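Local coordinates for protein cysteine synthase 3 (Entamoeba histolytica, PDB 6KR5) that probably makes L-cysteine from O-acetyl-L-serine and sulfide as a pyridoxal-phosphate-dependent cysteine synthase (O-acetylserine sulfhydrylase), at residues P25-T33 against M265-I275. Residues are numbered along the deposited sequence; the frame is centred on the assembly and turned at random.
Sequences PLVELHGVT and MARAVVKYDGI
V27 makes the first touch, its CG1 lying 4.4 Å from CD1 of I275. Strand 26-28 pairs antiparallel with strand 43-48, and L26 and V27 also join a parallel ladder with a strand of the second subunit. A water bridges the two segments, donating to the carbonyl oxygen of E28 and to OD1 of D273. CD2 of L29 touches both CG of D273 (3.8 Å) and CD1 of I275 (4.1 Å). L29 crosses the aspartate at about a right angle.

Three successive backbone N-H groups then close on the D273 carboxylate. H30 N gives OD1 a nearly straight bond of 2.8 Å (171°). G31 N shares that oxygen from further out of the carboxylate plane (32°). V32 N takes the syn lone pair of OD2 at 2.9 Å, in a more bent bond. With the water, OD1 accepts three times, which probably favours the charged form. G31 also sends its CA-H toward the carbonyl oxygen of Y272 (CA to O 3.5 Å). The rotation of V32 (chi1 -64°) turns CG1 to the helix, against CE of M265 (3.8 Å), A268 and V269, while CG2 lies 3.4 Å from OD2 of D273.

An aspartate near the C-terminal end of the helix thus binds the backbone of the loop after strand 26-28, where the sheet continues into the second subunit, within the larger-sheet domain of a fold type II PLP enzyme.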
loop_
_atom_site.group_PDB
_atom_site.type_symbol
_atom_site.label_atom_id
_atom_site.label_comp_id
_atom_site.label_asym_id
_atom_site.label_seq_id
_atom_site.Cartn_x
_atom_site.Cartn_y
_atom_site.Cartn_z
ATOM N N PRO B 25 -8.494 -7.476 2.740
ATOM C CA PRO B 25 -9.931 -7.188 2.796
ATOM C C PRO B 25 -10.665 -7.654 1.557
ATOM O O PRO B 25 -10.121 -7.660 0.451
ATOM C CB PRO B 25 -9.988 -5.660 2.896
ATOM C CG PRO B 25 -8.592 -5.201 3.116
ATOM C CD PRO B 25 -7.697 -6.255 2.573
ATOM N N LEU B 26 -11.927 -8.023 1.762
ATOM C CA LEU B 26 -12.868 -8.347 0.696
ATOM C C LEU B 26 -13.951 -7.269 0.708
ATOM O O LEU B 26 -14.628 -7.088 1.727
ATOM C CB LEU B 26 -13.459 -9.739 0.908
ATOM C CG LEU B 26 -14.331 -10.319 -0.195
ATOM C CD1 LEU B 26 -13.588 -10.394 -1.511
ATOM C CD2 LEU B 26 -14.794 -11.706 0.221
ATOM N N VAL B 27 -14.090 -6.540 -0.405
ATOM C CA VAL B 27 -14.845 -5.287 -0.468
ATOM C C VAL B 27 -15.893 -5.355 -1.575
ATOM O O VAL B 27 -15.618 -5.833 -2.681
ATOM C CB VAL B 27 -13.897 -4.088 -0.700
ATOM C CG1 VAL B 27 -14.667 -2.754 -0.711
ATOM C CG2 VAL B 27 -12.794 -4.078 0.358
ATOM N N GLU B 28 -17.089 -4.842 -1.289
ATOM C CA GLU B 28 -18.133 -4.763 -2.308
ATOM C C GLU B 28 -17.823 -3.691 -3.347
ATOM O O GLU B 28 -17.455 -2.561 -2.998
ATOM C CB GLU B 28 -19.480 -4.435 -1.667
ATOM C CG GLU B 28 -19.979 -5.440 -0.637
ATOM C CD GLU B 28 -21.231 -4.955 0.094
ATOM O OE1 GLU B 28 -21.516 -3.738 0.074
ATOM O OE2 GLU B 28 -21.929 -5.803 0.695
ATOM N N LEU B 29 -18.021 -4.040 -4.628
ATOM C CA LEU B 29 -18.096 -3.053 -5.706
ATOM C C LEU B 29 -19.518 -2.510 -5.815
ATOM O O LEU B 29 -20.487 -3.258 -5.652
ATOM C CB LEU B 29 -17.691 -3.687 -7.036
ATOM C CG LEU B 29 -16.210 -3.969 -7.231
ATOM C CD1 LEU B 29 -15.979 -4.494 -8.649
ATOM C CD2 LEU B 29 -15.363 -2.728 -6.961
ATOM N N HIS B 30 -19.639 -1.211 -6.107
ATOM C CA HIS B 30 -20.954 -0.583 -6.255
ATOM C C HIS B 30 -20.994 0.344 -7.458
ATOM O O HIS B 30 -21.967 0.348 -8.218
ATOM C CB HIS B 30 -21.333 0.211 -5.000
ATOM C CG HIS B 30 -21.500 -0.634 -3.779
ATOM N ND1 HIS B 30 -22.557 -1.501 -3.610
ATOM C CD2 HIS B 30 -20.744 -0.737 -2.660
ATOM C CE1 HIS B 30 -22.436 -2.115 -2.446
ATOM N NE2 HIS B 30 -21.349 -1.663 -1.847
ATOM N N GLY B 31 -19.952 1.156 -7.620
ATOM C CA GLY B 31 -19.964 2.151 -8.676
ATOM C C GLY B 31 -19.954 1.530 -10.055
ATOM O O GLY B 31 -20.767 1.881 -10.914
ATOM N N VAL B 32 -19.040 0.583 -10.285
ATOM C CA VAL B 32 -18.931 -0.034 -11.605
ATOM C C VAL B 32 -19.893 -1.194 -11.802
ATOM O O VAL B 32 -19.973 -1.723 -12.915
ATOM C CB VAL B 32 -17.492 -0.507 -11.902
ATOM C CG1 VAL B 32 -16.551 0.684 -11.960
ATOM C CG2 VAL B 32 -17.018 -1.564 -10.893
ATOM N N THR B 33 -20.640 -1.598 -10.768
ATOM C CA THR B 33 -21.683 -2.608 -10.922
ATOM C C THR B 33 -23.037 -1.992 -11.234
ATOM O O THR B 33 -24.000 -2.734 -11.462
ATOM C CB THR B 33 -21.804 -3.473 -9.661
ATOM O OG1 THR B 33 -22.261 -2.663 -8.568
ATOM C CG2 THR B 33 -20.463 -4.118 -9.315
ATOM N N MET B 265 -11.007 -0.206 -17.639
ATOM C CA MET B 265 -11.675 -0.701 -16.438
ATOM C C MET B 265 -10.979 -0.214 -15.169
ATOM O O MET B 265 -11.644 0.210 -14.214
ATOM C CB MET B 265 -11.734 -2.227 -16.452
ATOM C CG MET B 265 -12.587 -2.787 -15.329
ATOM S SD MET B 265 -14.354 -2.742 -15.750
ATOM C CE MET B 265 -14.937 -1.444 -14.670
ATOM N N ALA B 266 -9.644 -0.277 -15.133
ATOM C CA ALA B 266 -8.917 0.157 -13.942
ATOM C C ALA B 266 -9.178 1.625 -13.645
ATOM O O ALA B 266 -9.356 2.006 -12.485
ATOM C CB ALA B 266 -7.422 -0.095 -14.121
ATOM N N ARG B 267 -9.209 2.461 -14.684
ATOM C CA ARG B 267 -9.507 3.875 -14.479
ATOM C C ARG B 267 -10.918 4.072 -13.952
ATOM O O ARG B 267 -11.161 4.964 -13.129
ATOM C CB ARG B 267 -9.325 4.652 -15.780
ATOM C CG ARG B 267 -7.871 4.822 -16.176
ATOM C CD ARG B 267 -7.722 5.810 -17.323
ATOM N NE ARG B 267 -8.211 5.277 -18.595
ATOM C CZ ARG B 267 -7.476 4.570 -19.449
ATOM N NH1 ARG B 267 -6.205 4.298 -19.172
ATOM N NH2 ARG B 267 -8.012 4.151 -20.584
ATOM N N ALA B 268 -11.869 3.268 -14.431
ATOM C CA ALA B 268 -13.252 3.414 -13.974
ATOM C C ALA B 268 -13.407 2.986 -12.520
ATOM O O ALA B 268 -14.165 3.601 -11.761
ATOM C CB ALA B 268 -14.184 2.606 -14.873
ATOM N N VAL B 269 -12.689 1.939 -12.110
ATOM C CA VAL B 269 -12.799 1.450 -10.740
ATOM C C VAL B 269 -12.301 2.500 -9.754
ATOM O O VAL B 269 -12.926 2.735 -8.714
ATOM C CB VAL B 269 -12.033 0.123 -10.608
ATOM C CG1 VAL B 269 -11.934 -0.301 -9.150
ATOM C CG2 VAL B 269 -12.744 -0.935 -11.430
ATOM N N VAL B 270 -11.178 3.157 -10.055
ATOM C CA VAL B 270 -10.704 4.153 -9.102
ATOM C C VAL B 270 -11.622 5.379 -9.110
ATOM O O VAL B 270 -11.907 5.946 -8.048
ATOM C CB VAL B 270 -9.215 4.496 -9.347
ATOM C CG1 VAL B 270 -8.993 5.078 -10.704
ATOM C CG2 VAL B 270 -8.676 5.434 -8.250
ATOM N N LYS B 271 -12.170 5.759 -10.266
ATOM C CA LYS B 271 -13.012 6.954 -10.305
ATOM C C LYS B 271 -14.361 6.721 -9.636
ATOM O O LYS B 271 -14.882 7.617 -8.955
ATOM C CB LYS B 271 -13.221 7.418 -11.743
ATOM C CG LYS B 271 -13.894 8.792 -11.836
ATOM C CD LYS B 271 -13.960 9.285 -13.277
ATOM C CE LYS B 271 -14.724 10.596 -13.361
ATOM N NZ LYS B 271 -14.869 11.088 -14.758
ATOM N N TYR B 272 -14.962 5.541 -9.835
ATOM C CA TYR B 272 -16.333 5.317 -9.394
ATOM C C TYR B 272 -16.474 4.434 -8.165
ATOM O O TYR B 272 -17.542 4.455 -7.535
ATOM C CB TYR B 272 -17.164 4.754 -10.561
ATOM C CG TYR B 272 -17.176 5.754 -11.699
ATOM C CD1 TYR B 272 -17.693 7.026 -11.502
ATOM C CD2 TYR B 272 -16.621 5.458 -12.933
ATOM C CE1 TYR B 272 -17.687 7.965 -12.512
ATOM C CE2 TYR B 272 -16.617 6.401 -13.964
ATOM C CZ TYR B 272 -17.150 7.652 -13.740
ATOM O OH TYR B 272 -17.163 8.620 -14.739
ATOM N N ASP B 273 -15.435 3.669 -7.791
ATOM C CA ASP B 273 -15.428 2.965 -6.517
ATOM C C ASP B 273 -14.315 3.421 -5.592
ATOM O O ASP B 273 -14.279 2.984 -4.437
ATOM C CB ASP B 273 -15.337 1.444 -6.735
ATOM C CG ASP B 273 -16.652 0.870 -7.191
ATOM O OD1 ASP B 273 -17.486 0.521 -6.325
ATOM O OD2 ASP B 273 -16.847 0.800 -8.413
ATOM N N GLY B 274 -13.431 4.306 -6.044
ATOM C CA GLY B 274 -12.391 4.781 -5.160
ATOM C C GLY B 274 -11.338 3.764 -4.789
ATOM O O GLY B 274 -10.666 3.931 -3.769
ATOM N N ILE B 275 -11.168 2.719 -5.594
ATOM C CA ILE B 275 -10.177 1.677 -5.359
ATOM C C ILE B 275 -9.137 1.789 -6.462
ATOM O O ILE B 275 -9.461 1.624 -7.641
ATOM C CB ILE B 275 -10.826 0.286 -5.349
ATOM C CG1 ILE B 275 -11.790 0.153 -4.172
ATOM C CG2 ILE B 275 -9.766 -0.788 -5.321
ATOM C CD1 ILE B 275 -12.726 -1.025 -4.304
HETATM O O HOH W 1 -17.260 0.113 -3.571
#